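Local coordinates for hypothetical protein yiiM (Escherichia coli, PDB 1O65) that is of unknown physiological role but may bind molybdenum and act as an oxidoreductase on nitrogenous compounds, at residues 18-23 with 37-42; 44-49 with 164-169. All coordinates share one frame; numbering follows the deposited sequence.

Interaction 1: residues 18-23 with 37-42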
loop_
_atom_site.group_PDB
_atom_site.type_symbol
_atom_site.label_atom_id
_atom_site.label_comp_id
_atom_site.label_asym_id
_atom_site.label_seq_id
_atom_site.Cartn_x
_atom_site.Cartn_y
_atom_site.Cartn_z
ATOM N N ASP A 18 -0.948 7.647 -12.398
ATOM C CA ASP A 18 0.356 8.277 -12.604
ATOM C C ASP A 18 1.404 7.333 -11.996
ATOM O O ASP A 18 1.167 6.799 -10.904
ATOM C CB ASP A 18 0.395 9.638 -11.899
ATOM C CG ASP A 18 -0.481 10.655 -12.610
ATOM O OD1 ASP A 18 -0.630 10.534 -13.853
ATOM O OD2 ASP A 18 -1.003 11.566 -11.961
ATOM N N VAL A 19 2.501 7.137 -12.691
ATOM C CA VAL A 19 3.569 6.220 -12.369
ATOM C C VAL A 19 4.861 6.929 -12.007
ATOM O O VAL A 19 5.260 7.887 -12.679
ATOM C CB VAL A 19 3.888 5.334 -13.612
ATOM C CG1 VAL A 19 4.882 4.234 -13.245
ATOM C CG2 VAL A 19 2.636 4.784 -14.239
ATOM N N TYR A 20 5.499 6.536 -10.914
ATOM C CA TYR A 20 6.735 7.139 -10.454
ATOM C C TYR A 20 7.771 6.075 -10.108
ATOM O O TYR A 20 7.425 4.999 -9.616
ATOM C CB TYR A 20 6.582 8.031 -9.221
ATOM C CG TYR A 20 5.610 9.182 -9.389
ATOM C CD1 TYR A 20 4.248 8.951 -9.271
ATOM C CD2 TYR A 20 6.041 10.471 -9.693
ATOM C CE1 TYR A 20 3.334 9.969 -9.446
ATOM C CE2 TYR A 20 5.133 11.502 -9.856
ATOM C CZ TYR A 20 3.788 11.252 -9.726
ATOM O OH TYR A 20 2.853 12.244 -9.870
ATOM N N THR A 21 9.024 6.303 -10.483
ATOM C CA THR A 21 10.096 5.392 -10.150
ATOM C C THR A 21 11.354 6.219 -9.824
ATOM O O THR A 21 11.431 7.388 -10.178
ATOM C CB THR A 21 10.483 4.392 -11.241
ATOM O OG1 THR A 21 11.051 5.118 -12.337
ATOM C CG2 THR A 21 9.330 3.533 -11.717
ATOM N N GLY A 22 12.275 5.577 -9.139
ATOM C CA GLY A 22 13.543 6.161 -8.759
ATOM C C GLY A 22 14.396 5.144 -8.007
ATOM O O GLY A 22 13.987 4.005 -7.816
ATOM N N LYS A 23 15.593 5.570 -7.640
ATOM C CA LYS A 23 16.520 4.747 -6.859
ATOM C C LYS A 23 16.548 5.359 -5.436
ATOM O O LYS A 23 16.019 6.502 -5.368
ATOM C CB LYS A 23 17.922 4.756 -7.446
ATOM N N LYS A 37 11.115 10.135 -6.246
ATOM C CA LYS A 37 10.924 9.377 -7.466
ATOM C C LYS A 37 10.459 10.304 -8.593
ATOM O O LYS A 37 9.737 11.266 -8.364
ATOM C CB LYS A 37 9.848 8.305 -7.266
ATOM C CG LYS A 37 10.188 7.278 -6.210
ATOM C CD LYS A 37 8.940 6.548 -5.742
ATOM C CE LYS A 37 9.053 5.063 -6.047
ATOM N NZ LYS A 37 10.324 4.512 -5.477
ATOM N N ILE A 38 10.794 9.956 -9.818
ATOM C CA ILE A 38 10.427 10.787 -10.963
ATOM C C ILE A 38 9.320 10.174 -11.808
ATOM O O ILE A 38 9.310 8.979 -12.085
ATOM C CB ILE A 38 11.682 11.051 -11.826
ATOM C CG1 ILE A 38 12.686 11.905 -11.040
ATOM C CG2 ILE A 38 11.305 11.760 -13.111
ATOM C CD1 ILE A 38 13.705 11.106 -10.259
ATOM N N GLN A 39 8.368 11.008 -12.240
ATOM C CA GLN A 39 7.272 10.556 -13.079
ATOM C C GLN A 39 7.734 9.953 -14.406
ATOM O O GLN A 39 8.642 10.435 -15.076
ATOM C CB GLN A 39 6.271 11.692 -13.351
ATOM C CG GLN A 39 4.991 11.224 -13.990
ATOM C CD GLN A 39 3.787 12.110 -13.897
ATOM O OE1 GLN A 39 3.829 13.330 -13.746
ATOM N NE2 GLN A 39 2.593 11.509 -13.991
ATOM N N VAL A 40 7.149 8.822 -14.744
ATOM C CA VAL A 40 7.426 8.072 -15.976
ATOM C C VAL A 40 6.270 8.342 -16.933
ATOM O O VAL A 40 5.107 8.202 -16.544
ATOM C CB VAL A 40 7.562 6.579 -15.653
ATOM C CG1 VAL A 40 7.607 5.692 -16.879
ATOM C CG2 VAL A 40 8.816 6.371 -14.802
ATOM N N ASP A 41 6.563 8.715 -18.175
ATOM C CA ASP A 41 5.488 9.078 -19.094
ATOM C C ASP A 41 5.164 8.023 -20.124
ATOM O O ASP A 41 4.034 8.013 -20.628
ATOM C CB ASP A 41 5.851 10.391 -19.822
ATOM C CG ASP A 41 5.853 11.534 -18.819
ATOM O OD1 ASP A 41 4.874 11.585 -18.033
ATOM O OD2 ASP A 41 6.814 12.331 -18.794
ATOM N N GLY A 42 6.142 7.204 -20.463
ATOM C CA GLY A 42 5.928 6.165 -21.458
ATOM C C GLY A 42 5.697 4.809 -20.804
ATOM O O GLY A 42 5.437 4.694 -19.608
HETATM O O HOH W 1 2.973 8.986 -15.033
#
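Gln-39 holds CG anti to its backbone N (chi1 -169°) and stays extended beyond it, while Tyr-20 turns its ring back beside its own N (chi1 -58°). As a non-hydrogen-bonded pair the two project from the same face of the sheet; the torsions lay Gln-39 obliquely across the ring. Gln-39 CG lies over one face of the phenol, and Gln-39 CB is 3.7 Å from Tyr-20 CE2. Ring and amide planes are only 19° apart, so the amide is nearly parallel to the phenol. The amide end reaches water 1, which accepts from Gln-39 NE2 at 2.8 Å. The same water also accepts from Val-19 N and donates to Val-40 O, linking the two backbones. Asp-18 OD1 is 3.4 Å from Gln-39 NE2; Asp-18 OD2 forms a salt bridge with Arg-74. Across the other face of the sheet Thr-21 OG1, in the crowded position between the backbone N and the carbonyl carbon, touches Val-40 CG2 at 3.6 Å. The backbone grip is firmest at Thr-21 and Ile-38, where Ile-38 N donates to Thr-21 O at 2.7 Å and Thr-21 N returns a bond to Ile-38 O. Beyond it Lys-37 packs CB 3.4 Å from Thr-21 O and carries NZ to a salt bridge with Asp-54. Strands 14-21 and 38-40, consecutive in sequence, thus pair antiparallel in the MOSC-domain sheet, a hairpin-like connection being inferred.

Interaction 2: residues 44-49 with 164-169; sequences LMLTEL and GKVSAD
The flat groups here are peptide units, and Met-45 SD sits squarely over one face of the Gly-164 carbonyl, 3.6 Å from Gly-164 C. At the oxygen of that same carbonyl, Leu-46 N donates from 36° above the plane at 2.8 Å from Gly-164 O, whereas the carbonyls of Val-166, Leu-44 and Leu-46 are met within their planes by the N-H groups of Leu-44, Val-166 and Gly-164 respectively. Met-45 reaches its place because the chain bends at chi2 (58°), which curls the thioether back over the neighbouring strand and puts Met-45 CE 3.5 Å from Gly-164 N. Four backbone bonds thus join Leu-44 to Val-166 and Leu-46 to Gly-164 as antiparallel hydrogen-bonded pairs. They belong to a three-stranded antiparallel sheet of the MOSC domain in which 43-47 is central, flanked by 50-51 and 164-167. On the side opposite Met-45, Val-166 splits its methyls between two leucines: CG1 lies 3.9 Å from Leu-46 CB, and CG2 lies 3.9 Å from Leu-44 CD2. The latter methyl occupies the crowded position between the backbone N and the carbonyl carbon and is tight against Leu-44 O, at 3.2 Å. An alanine in place of Val-166 would probably lose the methyl contacts with both leucines and loosen the packing there. Farther along, Ser-167 OG accepts from Asp-169 N at 3.1 Å, an ST turn.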
loop_
_atom_site.group_PDB
_atom_site.type_symbol
_atom_site.label_atom_id
_atom_site.label_comp_id
_atom_site.label_asym_id
_atom_site.label_seq_id
_atom_site.Cartn_x
_atom_site.Cartn_y
_atom_site.Cartn_z
ATOM N N LEU A 44 6.791 0.909 -19.703
ATOM C CA LEU A 44 7.881 0.205 -19.074
ATOM C C LEU A 44 7.416 -1.179 -18.594
ATOM O O LEU A 44 6.247 -1.485 -18.368
ATOM C CB LEU A 44 8.550 0.975 -17.954
ATOM C CG LEU A 44 7.794 1.303 -16.680
ATOM C CD1 LEU A 44 8.593 2.250 -15.798
ATOM C CD2 LEU A 44 6.411 1.898 -16.952
ATOM N N MET A 45 8.392 -2.054 -18.466
ATOM C CA MET A 45 8.231 -3.421 -18.056
ATOM C C MET A 45 8.037 -3.544 -16.547
ATOM O O MET A 45 8.739 -2.918 -15.738
ATOM C CB MET A 45 9.479 -4.194 -18.510
ATOM C CG MET A 45 9.371 -5.691 -18.326
ATOM S SD MET A 45 7.969 -6.444 -19.196
ATOM C CE MET A 45 7.823 -7.934 -18.196
ATOM N N LEU A 46 6.954 -4.223 -16.161
ATOM C CA LEU A 46 6.731 -4.467 -14.729
ATOM C C LEU A 46 7.156 -5.918 -14.464
ATOM O O LEU A 46 6.548 -6.842 -15.026
ATOM C CB LEU A 46 5.293 -4.216 -14.304
ATOM C CG LEU A 46 4.856 -4.781 -12.953
ATOM C CD1 LEU A 46 5.745 -4.332 -11.795
ATOM C CD2 LEU A 46 3.406 -4.432 -12.636
ATOM N N THR A 47 8.223 -6.091 -13.694
ATOM C CA THR A 47 8.712 -7.444 -13.401
ATOM C C THR A 47 8.245 -7.905 -12.036
ATOM O O THR A 47 7.683 -7.125 -11.270
ATOM C CB THR A 47 10.249 -7.535 -13.498
ATOM O OG1 THR A 47 10.614 -8.938 -13.435
ATOM C CG2 THR A 47 10.963 -6.836 -12.372
ATOM N N GLU A 48 8.533 -9.130 -11.646
ATOM C CA GLU A 48 8.163 -9.683 -10.358
ATOM C C GLU A 48 8.456 -8.752 -9.185
ATOM O O GLU A 48 7.666 -8.605 -8.272
ATOM C CB GLU A 48 8.978 -10.971 -10.105
ATOM C CG GLU A 48 8.776 -11.530 -8.698
ATOM C CD GLU A 48 9.451 -12.866 -8.483
ATOM O OE1 GLU A 48 10.695 -12.895 -8.356
ATOM O OE2 GLU A 48 8.759 -13.903 -8.416
ATOM N N LEU A 49 9.660 -8.196 -9.171
ATOM C CA LEU A 49 10.153 -7.361 -8.109
ATOM C C LEU A 49 9.801 -5.893 -8.205
ATOM O O LEU A 49 10.058 -5.146 -7.272
ATOM C CB LEU A 49 11.696 -7.530 -8.070
ATOM C CG LEU A 49 12.171 -8.940 -7.683
ATOM C CD1 LEU A 49 13.701 -8.957 -7.609
ATOM C CD2 LEU A 49 11.559 -9.361 -6.356
ATOM N N GLY A 164 4.566 -7.749 -17.070
ATOM C CA GLY A 164 4.242 -7.285 -18.416
ATOM C C GLY A 164 4.443 -5.792 -18.602
ATOM O O GLY A 164 4.783 -5.069 -17.660
ATOM N N LYS A 165 4.304 -5.326 -19.841
ATOM C CA LYS A 165 4.422 -3.918 -20.143
ATOM C C LYS A 165 3.181 -3.215 -19.573
ATOM O O LYS A 165 2.077 -3.739 -19.641
ATOM C CB LYS A 165 4.502 -3.619 -21.636
ATOM C CG LYS A 165 5.885 -3.428 -22.221
ATOM C CD LYS A 165 5.765 -3.028 -23.691
ATOM C CE LYS A 165 7.084 -3.091 -24.425
ATOM N NZ LYS A 165 8.228 -2.617 -23.602
ATOM N N VAL A 166 3.430 -2.084 -18.949
ATOM C CA VAL A 166 2.406 -1.260 -18.326
ATOM C C VAL A 166 2.737 0.186 -18.709
ATOM O O VAL A 166 3.797 0.392 -19.324
ATOM C CB VAL A 166 2.476 -1.365 -16.783
ATOM C CG1 VAL A 166 2.214 -2.778 -16.273
ATOM C CG2 VAL A 166 3.843 -0.897 -16.291
ATOM N N SER A 167 1.887 1.141 -18.366
ATOM C CA SER A 167 2.219 2.522 -18.667
ATOM C C SER A 167 1.271 3.474 -17.960
ATOM O O SER A 167 0.201 3.127 -17.472
ATOM C CB SER A 167 2.257 2.780 -20.176
ATOM O OG SER A 167 0.963 3.035 -20.702
ATOM N N ALA A 168 1.636 4.748 -17.987
ATOM C CA ALA A 168 0.868 5.834 -17.405
ATOM C C ALA A 168 -0.440 5.986 -18.177
ATOM O O ALA A 168 -1.412 6.522 -17.649
ATOM C CB ALA A 168 1.652 7.129 -17.448
ATOM N N ASP A 169 -0.448 5.483 -19.407
ATOM C CA ASP A 169 -1.612 5.527 -20.257
ATOM C C ASP A 169 -2.625 4.444 -19.966
ATOM O O ASP A 169 -3.807 4.706 -20.186
ATOM C CB ASP A 169 -1.202 5.476 -21.748
ATOM C CG ASP A 169 -0.546 6.819 -22.060
ATOM O OD1 ASP A 169 -1.183 7.834 -21.709
ATOM O OD2 ASP A 169 0.584 6.817 -22.575
#

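How the interactions relate
Both contacts are antiparallel strand pairs held by backbone hydrogen bonds, on the same side of the chain's centre, their own centres about 11 Å apart. Interaction 1 belongs to the large mixed sheet, interaction 2 to the small three-stranded one, and strand 43-47 follows strand 38-40 in the chain. They meet where Val-19 CG2 touches Ala-168 CA at 3.8 Å, and Leu-51 lies against side chains from both. Val-19 and Tyr-20 are buried in interaction 1, Leu-46, Gly-164 and Val-166 in interaction 2; Ile-38, Met-45 and Lys-165 are exposed. Interaction 1 adds an aromatic face, a bridging water and charges paired outside its segments; interaction 2 adds buried aliphatic packing and, on its exposed face, a thioether over a peptide.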